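Local coordinates for CMP/dCMP-type deaminase domain-containing protein (Aspergillus oryzae RIB40, PDB 7DRY) that probably deaminates a pyrimidine intermediate of riboflavin biosynthesis, as a zinc-dependent Rib2 deaminase of the cytidine deaminase superfamily, at residues Glu17-Pro20 with Phe26-Gly29; Arg35-Tyr40 with Gly126-Tyr131; Gly51-Leu56 with Thr60-Cys65. All blocks are in the same frame, centred on the assembly; numbering follows the deposited sequence.

From the N terminus, the chain runs through helix 5-16 into a connecting loop, and interaction 1 fastens the two ends of that loop together just before strand 29-36 begins. Interaction 2 opens at the far end of the same strand and closes a long loop only at 126-131, on strand 127-132, two places along the sheet and running the opposite way. Interaction 3 lies wholly within that long loop: it joins the end of strand 46-52 to the start of helix 62-73 across three residues and holds the zinc ligand His-61. No contact crosses another. Interactions 1 and 3 touch each other directly, whereas interaction 2 sits on the opposite side of the chain's centre.

Interaction 1 (Glu17-Pro20 with Phe26-Gly29); sequences EKSP and FRVG. With SO4 (sulfate ion), chain D.
Arg-27 reaches back over Ser-19 to hold together the loop that, in this CDA-fold deaminase, leads from helix 5-16 to the first strand of the sheet. Its side chain can be followed outward atom by atom. CB packs 3.9 Å from Ser-19 CB, and CG, in the serine conformer described, lies against the hydroxyl side, 3.6 Å from Ser-19 OG. In that conformer the hydroxyl has its polar partner elsewhere, in the carbonyl of Thr-53, so towards the arginine it offers a packing surface. CD passes 3.9 Å from Ser-19 O, and a bend at the third torsion (chi3 79°) then turns the flat head onto this carbonyl. NE donates to Ser-19 O at 2.8 Å, its N-H pointing nearly straight (159°) but reaching the oxygen from 47° above the carbonyl plane. NH2 donates to the same Ser-19 O at 3.1 Å, this time in the carbonyl plane. The two nitrogens thus grip one oxygen side-on, with that oxygen lying in the guanidinium plane. Such a double grip fixes how the head is rotated, while the last nitrogen, NH1, bonds to the carbonyl of Val-170 in helix 164-171. The backbone of Arg-27 is also hydrogen-bonded to Ala-171, so the C-terminal part of the fold shares in the fastening. Lys-18, just before the serine, points away from the contact, extended beyond CG, and its NZ donates to O3 of a sulfate, probably from the crystallisation liquor, at 2.6 Å.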
loop_
_atom_site.group_PDB
_atom_site.type_symbol
_atom_site.label_atom_id
_atom_site.label_comp_id
_atom_site.label_asym_id
_atom_site.label_seq_id
_atom_site.Cartn_x
_atom_site.Cartn_y
_atom_site.Cartn_z
ATOM N N GLU A 17 -7.223 3.308 10.277
ATOM C CA GLU A 17 -7.677 3.747 11.590
ATOM C C GLU A 17 -7.564 2.657 12.643
ATOM O O GLU A 17 -7.646 2.963 13.841
ATOM C CB GLU A 17 -9.106 4.285 11.469
ATOM C CG GLU A 17 -9.146 5.526 10.601
ATOM C CD GLU A 17 -10.530 5.934 10.187
ATOM O OE1 GLU A 17 -11.489 5.241 10.560
ATOM O OE2 GLU A 17 -10.644 6.958 9.482
ATOM N N LYS A 18 -7.352 1.408 12.229
ATOM C CA LYS A 18 -7.081 0.337 13.171
ATOM C C LYS A 18 -5.659 0.403 13.711
ATOM O O LYS A 18 -5.375 -0.220 14.737
ATOM C CB LYS A 18 -7.330 -1.021 12.501
ATOM C CG LYS A 18 -8.776 -1.217 12.003
ATOM C CD LYS A 18 -8.992 -2.649 11.528
ATOM C CE LYS A 18 -10.347 -2.813 10.827
ATOM N NZ LYS A 18 -10.646 -4.244 10.494
ATOM N N SER A 19 -4.777 1.146 13.054
ATOM C CA SER A 19 -3.387 1.207 13.478
ATOM C C SER A 19 -3.263 2.047 14.746
ATOM O O SER A 19 -3.920 3.086 14.872
ATOM C CB SER A 19 -2.546 1.845 12.377
ATOM O OG SER A 19 -1.182 1.943 12.762
ATOM N N PRO A 20 -2.429 1.631 15.697
ATOM C CA PRO A 20 -2.234 2.417 16.917
ATOM C C PRO A 20 -1.512 3.715 16.602
ATOM O O PRO A 20 -0.477 3.707 15.917
ATOM C CB PRO A 20 -1.350 1.503 17.782
ATOM C CG PRO A 20 -0.641 0.626 16.798
ATOM C CD PRO A 20 -1.630 0.395 15.688
ATOM N N PHE A 26 3.226 6.015 10.611
ATOM C CA PHE A 26 2.325 6.575 9.612
ATOM C C PHE A 26 1.221 5.554 9.413
ATOM O O PHE A 26 1.468 4.457 8.902
ATOM C CB PHE A 26 3.076 6.862 8.311
ATOM C CG PHE A 26 3.932 8.096 8.378
ATOM C CD1 PHE A 26 5.158 8.074 9.027
ATOM C CD2 PHE A 26 3.500 9.280 7.811
ATOM C CE1 PHE A 26 5.944 9.224 9.106
ATOM C CE2 PHE A 26 4.277 10.433 7.881
ATOM C CZ PHE A 26 5.498 10.403 8.525
ATOM N N ARG A 27 0.017 5.913 9.842
ATOM C CA ARG A 27 -1.113 4.993 9.876
ATOM C C ARG A 27 -1.724 4.898 8.488
ATOM O O ARG A 27 -2.342 5.856 8.009
ATOM C CB ARG A 27 -2.131 5.475 10.900
ATOM C CG ARG A 27 -1.553 5.493 12.296
ATOM C CD ARG A 27 -2.401 6.326 13.211
ATOM N NE ARG A 27 -3.597 5.626 13.662
ATOM C CZ ARG A 27 -4.831 6.130 13.606
ATOM N NH1 ARG A 27 -5.049 7.330 13.076
ATOM N NH2 ARG A 27 -5.841 5.437 14.096
ATOM N N VAL A 28 -1.541 3.742 7.851
ATOM C CA VAL A 28 -1.864 3.522 6.450
ATOM C C VAL A 28 -2.630 2.208 6.352
ATOM O O VAL A 28 -2.474 1.316 7.190
ATOM C CB VAL A 28 -0.554 3.508 5.614
ATOM C CG1 VAL A 28 -0.797 3.136 4.157
ATOM C CG2 VAL A 28 0.133 4.860 5.680
ATOM N N GLY A 29 -3.489 2.108 5.339
ATOM C CA GLY A 29 -4.207 0.877 5.059
ATOM C C GLY A 29 -4.018 0.480 3.608
ATOM O O GLY A 29 -3.838 1.328 2.730
HETATM S S SO4 D . -10.811 -6.158 13.678
HETATM O O1 SO4 D . -10.573 -7.530 13.238
HETATM O O2 SO4 D . -11.562 -6.174 14.930
HETATM O O3 SO4 D . -11.578 -5.442 12.662
HETATM O O4 SO4 D . -9.533 -5.482 13.886
#

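Interaction 2 (Arg35-Tyr40 with Gly126-Tyr131); sequences RKEGDY and GIQKIY
Arg-35 and Gln-128, the closest residues of the two backbones, keep their CA atoms 10.4 Å apart because strand 91-97 runs between strands 29-36 and 127-132, and side chains and one water bridge the gap. There are two bridges. Near the end of strand 29-36, Glu-37 stretches out to Gln-128, both chains extended beyond CG, and Gln-128 NE2 makes a weak hydrogen bond of 3.3 Å to Glu-37 OE1. The two side chains cross at about a right angle, with carboxylate and amide planes 60° apart; Lys-125 forms a further long, weak ion pair with the same carboxylate.

The second bridge is made by Arg-35 and Tyr-131. A bend at chi3 (-66°) brings the guanidinium edge round to the tyrosine, NH1 coming within 4.0 Å of Tyr-131 CE1, while the two planes stand 67° apart. A water completes the link: it accepts from Arg-35 NH1 at 3.0 Å and is hydrogen-bonded to Tyr-131 OH at 2.9 Å, lying in the plane of both flat groups. Within the arginine's own segment, Arg-35 CD sits over the centre of the Tyr-40 ring, 3.5 Å above its plane, and Tyr-40 OH lies over the guanidinium. The main charge partner of Arg-35 is Asp-45, through NH2, and Tyr-131 in turn stacks with Tyr-96 and His-5. Bridging of this kind spans one strand of a mixed five-stranded sheet in the order 2-1-3-4-5, with the last three strands parallel, the core of the CDA fold.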
loop_
_atom_site.group_PDB
_atom_site.type_symbol
_atom_site.label_atom_id
_atom_site.label_comp_id
_atom_site.label_asym_id
_atom_site.label_seq_id
_atom_site.Cartn_x
_atom_site.Cartn_y
_atom_site.Cartn_z
ATOM N N ARG A 35 -8.528 -8.272 -10.252
ATOM C CA ARG A 35 -9.428 -7.551 -11.141
ATOM C C ARG A 35 -9.281 -8.094 -12.557
ATOM O O ARG A 35 -8.167 -8.369 -13.015
ATOM C CB ARG A 35 -9.059 -6.056 -11.117
ATOM C CG ARG A 35 -9.773 -5.194 -12.136
ATOM C CD ARG A 35 -9.600 -3.723 -11.778
ATOM N NE ARG A 35 -10.284 -3.403 -10.532
ATOM C CZ ARG A 35 -9.960 -2.383 -9.739
ATOM N NH1 ARG A 35 -8.961 -1.568 -10.067
ATOM N NH2 ARG A 35 -10.639 -2.181 -8.619
ATOM N N LYS A 36 -10.399 -8.224 -13.265
ATOM C CA LYS A 36 -10.327 -8.627 -14.662
ATOM C C LYS A 36 -9.570 -7.578 -15.468
ATOM O O LYS A 36 -9.746 -6.375 -15.271
ATOM C CB LYS A 36 -11.735 -8.797 -15.247
ATOM C CG LYS A 36 -12.472 -10.028 -14.750
ATOM C CD LYS A 36 -11.780 -11.310 -15.188
ATOM C CE LYS A 36 -11.801 -11.481 -16.695
ATOM N NZ LYS A 36 -12.974 -12.259 -17.193
ATOM N N GLU A 37 -8.701 -8.031 -16.366
ATOM C CA GLU A 37 -8.033 -7.088 -17.247
ATOM C C GLU A 37 -8.997 -6.611 -18.322
ATOM O O GLU A 37 -9.921 -7.324 -18.716
ATOM C CB GLU A 37 -6.792 -7.720 -17.878
ATOM C CG GLU A 37 -5.594 -7.666 -16.937
ATOM C CD GLU A 37 -4.621 -8.799 -17.142
ATOM O OE1 GLU A 37 -3.443 -8.655 -16.736
ATOM O OE2 GLU A 37 -5.025 -9.833 -17.702
ATOM N N GLY A 38 -8.789 -5.383 -18.783
ATOM C CA GLY A 38 -9.643 -4.843 -19.825
ATOM C C GLY A 38 -10.790 -4.017 -19.275
ATOM O O GLY A 38 -10.640 -3.342 -18.261
ATOM N N ASP A 39 -11.942 -4.073 -19.941
ATOM C CA ASP A 39 -13.098 -3.247 -19.592
ATOM C C ASP A 39 -13.854 -3.944 -18.465
ATOM O O ASP A 39 -14.931 -4.516 -18.654
ATOM C CB ASP A 39 -13.976 -3.044 -20.821
ATOM C CG ASP A 39 -15.091 -2.053 -20.586
ATOM O OD1 ASP A 39 -14.981 -1.242 -19.640
ATOM O OD2 ASP A 39 -16.081 -2.104 -21.345
ATOM N N TYR A 40 -13.281 -3.868 -17.269
ATOM C CA TYR A 40 -13.725 -4.684 -16.148
ATOM C C TYR A 40 -14.977 -4.111 -15.493
ATOM O O TYR A 40 -15.321 -2.935 -15.647
ATOM C CB TYR A 40 -12.634 -4.785 -15.083
ATOM C CG TYR A 40 -12.444 -3.504 -14.290
ATOM C CD1 TYR A 40 -11.675 -2.468 -14.798
ATOM C CD2 TYR A 40 -13.046 -3.328 -13.047
ATOM C CE1 TYR A 40 -11.494 -1.298 -14.090
ATOM C CE2 TYR A 40 -12.874 -2.151 -12.333
ATOM C CZ TYR A 40 -12.096 -1.145 -12.863
ATOM O OH TYR A 40 -11.910 0.031 -12.174
ATOM N N GLY A 126 2.642 -11.279 -10.241
ATOM C CA GLY A 126 2.817 -10.297 -9.191
ATOM C C GLY A 126 1.830 -9.137 -9.299
ATOM O O GLY A 126 0.859 -9.153 -10.055
ATOM N N ILE A 127 2.105 -8.107 -8.506
ATOM C CA ILE A 127 1.243 -6.931 -8.456
ATOM C C ILE A 127 1.520 -6.059 -9.670
ATOM O O ILE A 127 2.671 -5.702 -9.940
ATOM C CB ILE A 127 1.469 -6.163 -7.146
ATOM C CG1 ILE A 127 1.080 -7.053 -5.968
ATOM C CG2 ILE A 127 0.665 -4.868 -7.127
ATOM C CD1 ILE A 127 1.513 -6.518 -4.615
ATOM N N GLN A 128 0.464 -5.726 -10.422
ATOM C CA GLN A 128 0.615 -4.990 -11.670
ATOM C C GLN A 128 0.370 -3.492 -11.549
ATOM O O GLN A 128 0.862 -2.738 -12.399
ATOM C CB GLN A 128 -0.300 -5.571 -12.759
ATOM C CG GLN A 128 0.278 -6.838 -13.382
ATOM C CD GLN A 128 -0.650 -7.504 -14.378
ATOM O OE1 GLN A 128 -1.057 -8.646 -14.176
ATOM N NE2 GLN A 128 -0.981 -6.801 -15.466
ATOM N N LYS A 129 -0.359 -3.038 -10.530
ATOM C CA LYS A 129 -0.691 -1.624 -10.437
ATOM C C LYS A 129 -0.933 -1.256 -8.981
ATOM O O LYS A 129 -1.483 -2.058 -8.217
ATOM C CB LYS A 129 -1.926 -1.291 -11.288
ATOM C CG LYS A 129 -2.249 0.192 -11.349
ATOM C CD LYS A 129 -3.240 0.525 -12.461
ATOM C CE LYS A 129 -3.323 2.027 -12.646
ATOM N NZ LYS A 129 -4.130 2.388 -13.842
ATOM N N ILE A 130 -0.513 -0.040 -8.614
ATOM C CA ILE A 130 -0.748 0.557 -7.297
ATOM C C ILE A 130 -1.590 1.813 -7.484
ATOM O O ILE A 130 -1.276 2.657 -8.331
ATOM C CB ILE A 130 0.577 0.940 -6.605
ATOM C CG1 ILE A 130 1.610 -0.189 -6.691
ATOM C CG2 ILE A 130 0.319 1.345 -5.160
ATOM C CD1 ILE A 130 1.217 -1.443 -5.944
ATOM N N TYR A 131 -2.645 1.946 -6.686
ATOM C CA TYR A 131 -3.399 3.189 -6.577
ATOM C C TYR A 131 -3.186 3.741 -5.177
ATOM O O TYR A 131 -3.251 2.992 -4.205
ATOM C CB TYR A 131 -4.895 2.928 -6.729
ATOM C CG TYR A 131 -5.350 2.562 -8.122
ATOM C CD1 TYR A 131 -5.401 1.240 -8.524
ATOM C CD2 TYR A 131 -5.745 3.537 -9.026
ATOM C CE1 TYR A 131 -5.826 0.891 -9.803
ATOM C CE2 TYR A 131 -6.185 3.193 -10.310
ATOM C CZ TYR A 131 -6.212 1.868 -10.681
ATOM O OH TYR A 131 -6.628 1.501 -11.947
HETATM O O HOH W 1 -7.290 -1.219 -12.515
#

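Interaction 3 (Gly51-Leu56 with Thr60-Cys65); sequences GYTMEL and THAEQC. With ZN (zinc ion), chain B; SO4 (sulfate ion), chain C.
Thr-60 OG1 donates a 2.8 Å hydrogen bond to Leu-56 O, and Thr-60 O accepts one of 2.9 Å from Met-54 N, so that one threonine holds the chain at 54 and again at 56. The hydroxyl gets there by standing between backbone N and carbonyl carbon (chi1 57°). The Met-54 N-H meets its oxygen at 145°, from above the carbonyl plane. A third, longer bond runs from Leu-56 N to Cys-65 SG at 3.6 Å, with an N-H angle of 157°. They flank the type II turn from Tyr-52 to Glu-55, closed by Glu-55 N to Tyr-52 O. The turn brings the extended Glu-55 side chain alongside Tyr-52, where OE1 accepts from Tyr-52 N and, outside the segments, from Asn-69, while its CB rests on the face of the Tyr-52 ring.

Segment 60-65 carries the His-Ala-Glu sequence of the CDA zinc site. His-61, at the N-cap of helix 62-73, binds zinc through ND1 at 2.0 Å; Cys-102, Cys-112 and water 2 are the other ligands. At the opposite side of the imidazole, NE2 donates to O1 of a sulfate, probably from the crystallisation liquor, at 2.7 Å, in the ring plane, and the same sulfate is bound by Arg-105 and Asn-59. Glu-63 OE2 stops 4.1 Å from the zinc.

Leu-56 CB, CG and CD1, in the conformer described, gather round Cys-65 SG, and the methyl of Ala-62 presses on the backbone of Tyr-52 and Thr-53. Thr-53 CG2 leans on Thr-60 O, while Thr-53 OG1 bonds to Phe-26 O and Val-28 N.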
loop_
_atom_site.group_PDB
_atom_site.type_symbol
_atom_site.label_atom_id
_atom_site.label_comp_id
_atom_site.label_asym_id
_atom_site.label_seq_id
_atom_site.Cartn_x
_atom_site.Cartn_y
_atom_site.Cartn_z
ATOM N N GLY A 51 -4.309 -5.109 4.842
ATOM C CA GLY A 51 -3.391 -4.897 5.955
ATOM C C GLY A 51 -3.339 -3.437 6.342
ATOM O O GLY A 51 -3.821 -2.556 5.626
ATOM N N TYR A 52 -2.759 -3.184 7.514
ATOM C CA TYR A 52 -2.592 -1.816 7.979
ATOM C C TYR A 52 -1.332 -1.700 8.830
ATOM O O TYR A 52 -0.792 -2.696 9.317
ATOM C CB TYR A 52 -3.828 -1.321 8.749
ATOM C CG TYR A 52 -4.213 -2.165 9.938
ATOM C CD1 TYR A 52 -5.097 -3.229 9.811
ATOM C CD2 TYR A 52 -3.711 -1.877 11.198
ATOM C CE1 TYR A 52 -5.451 -3.987 10.918
ATOM C CE2 TYR A 52 -4.054 -2.634 12.301
ATOM C CZ TYR A 52 -4.929 -3.693 12.145
ATOM O OH TYR A 52 -5.288 -4.444 13.249
ATOM N N THR A 53 -0.867 -0.462 8.996
ATOM C CA THR A 53 0.379 -0.216 9.714
ATOM C C THR A 53 0.318 -0.817 11.115
ATOM O O THR A 53 -0.631 -0.584 11.865
ATOM C CB THR A 53 0.574 1.294 9.835
ATOM O OG1 THR A 53 0.662 1.870 8.527
ATOM C CG2 THR A 53 1.837 1.621 10.636
ATOM N N MET A 54 1.343 -1.584 11.475
ATOM C CA MET A 54 1.511 -2.123 12.821
ATOM C C MET A 54 0.426 -3.115 13.203
ATOM O O MET A 54 0.237 -3.410 14.387
ATOM C CB MET A 54 1.714 -1.035 13.882
ATOM C CG MET A 54 3.093 -0.393 13.743
ATOM S SD MET A 54 3.330 1.016 14.826
ATOM C CE MET A 54 5.065 1.371 14.544
ATOM N N GLU A 55 -0.283 -3.648 12.209
ATOM C CA GLU A 55 -1.163 -4.783 12.448
ATOM C C GLU A 55 -0.357 -5.958 12.968
ATOM O O GLU A 55 -0.766 -6.638 13.914
ATOM C CB GLU A 55 -1.848 -5.145 11.131
ATOM C CG GLU A 55 -2.840 -6.305 11.197
ATOM C CD GLU A 55 -3.452 -6.591 9.840
ATOM O OE1 GLU A 55 -2.894 -6.118 8.831
ATOM O OE2 GLU A 55 -4.493 -7.276 9.791
ATOM N N LEU A 56 0.794 -6.211 12.364
ATOM C CA LEU A 56 1.693 -7.252 12.829
ATOM C C LEU A 56 2.758 -6.637 13.727
ATOM O O LEU A 56 3.159 -5.484 13.543
ATOM C CB LEU A 56 2.333 -7.955 11.630
ATOM C CG LEU A 56 1.253 -8.444 10.658
ATOM C CD1 LEU A 56 1.859 -9.105 9.439
ATOM C CD2 LEU A 56 0.265 -9.389 11.363
ATOM N N THR A 60 5.930 -2.385 11.296
ATOM C CA THR A 60 5.441 -2.930 10.037
ATOM C C THR A 60 4.566 -1.915 9.308
ATOM O O THR A 60 3.757 -1.210 9.927
ATOM C CB THR A 60 4.652 -4.230 10.258
ATOM O OG1 THR A 60 3.566 -3.989 11.172
ATOM C CG2 THR A 60 5.559 -5.319 10.809
ATOM N N HIS A 61 4.725 -1.850 7.991
ATOM C CA HIS A 61 3.925 -0.974 7.148
ATOM C C HIS A 61 2.676 -1.694 6.643
ATOM O O HIS A 61 2.548 -2.913 6.739
ATOM C CB HIS A 61 4.761 -0.481 5.973
ATOM C CG HIS A 61 5.754 0.572 6.345
ATOM N ND1 HIS A 61 6.412 1.336 5.406
ATOM C CD2 HIS A 61 6.219 0.976 7.553
ATOM C CE1 HIS A 61 7.222 2.181 6.018
ATOM N NE2 HIS A 61 7.132 1.976 7.322
ATOM N N ALA A 62 1.744 -0.921 6.076
ATOM C CA ALA A 62 0.469 -1.493 5.638
ATOM C C ALA A 62 0.660 -2.514 4.523
ATOM O O ALA A 62 0.064 -3.605 4.556
ATOM C CB ALA A 62 -0.454 -0.381 5.153
ATOM N N GLU A 63 1.441 -2.156 3.494
ATOM C CA GLU A 63 1.625 -3.068 2.367
ATOM C C GLU A 63 2.365 -4.312 2.814
ATOM O O GLU A 63 2.073 -5.425 2.348
ATOM C CB GLU A 63 2.414 -2.366 1.254
ATOM C CG GLU A 63 1.836 -1.016 0.810
ATOM C CD GLU A 63 2.450 0.179 1.541
ATOM O OE1 GLU A 63 2.276 0.321 2.763
ATOM O OE2 GLU A 63 3.114 0.995 0.886
ATOM N N GLN A 64 3.338 -4.127 3.708
ATOM C CA GLN A 64 4.047 -5.239 4.329
ATOM C C GLN A 64 3.076 -6.176 5.037
ATOM O O GLN A 64 3.104 -7.394 4.828
ATOM C CB GLN A 64 5.058 -4.657 5.321
ATOM C CG GLN A 64 5.873 -5.652 6.127
ATOM C CD GLN A 64 6.865 -4.951 7.042
ATOM O OE1 GLN A 64 6.803 -3.735 7.239
ATOM N NE2 GLN A 64 7.793 -5.718 7.597
ATOM N N CYS A 65 2.198 -5.621 5.872
ATOM C CA CYS A 65 1.244 -6.457 6.595
ATOM C C CYS A 65 0.262 -7.127 5.642
ATOM O O CYS A 65 -0.123 -8.282 5.850
ATOM C CB CYS A 65 0.495 -5.594 7.602
ATOM S SG CYS A 65 1.555 -5.205 9.036
HETATM ZN ZN ZN B . 6.363 1.328 3.362
HETATM S S SO4 C . 10.386 3.518 9.161
HETATM O O1 SO4 C . 8.970 3.280 8.842
HETATM O O2 SO4 C . 10.476 3.805 10.589
HETATM O O3 SO4 C . 11.158 2.327 8.862
HETATM O O4 SO4 C . 10.794 4.644 8.339
HETATM O O HOH W 2 4.817 3.313 3.113
#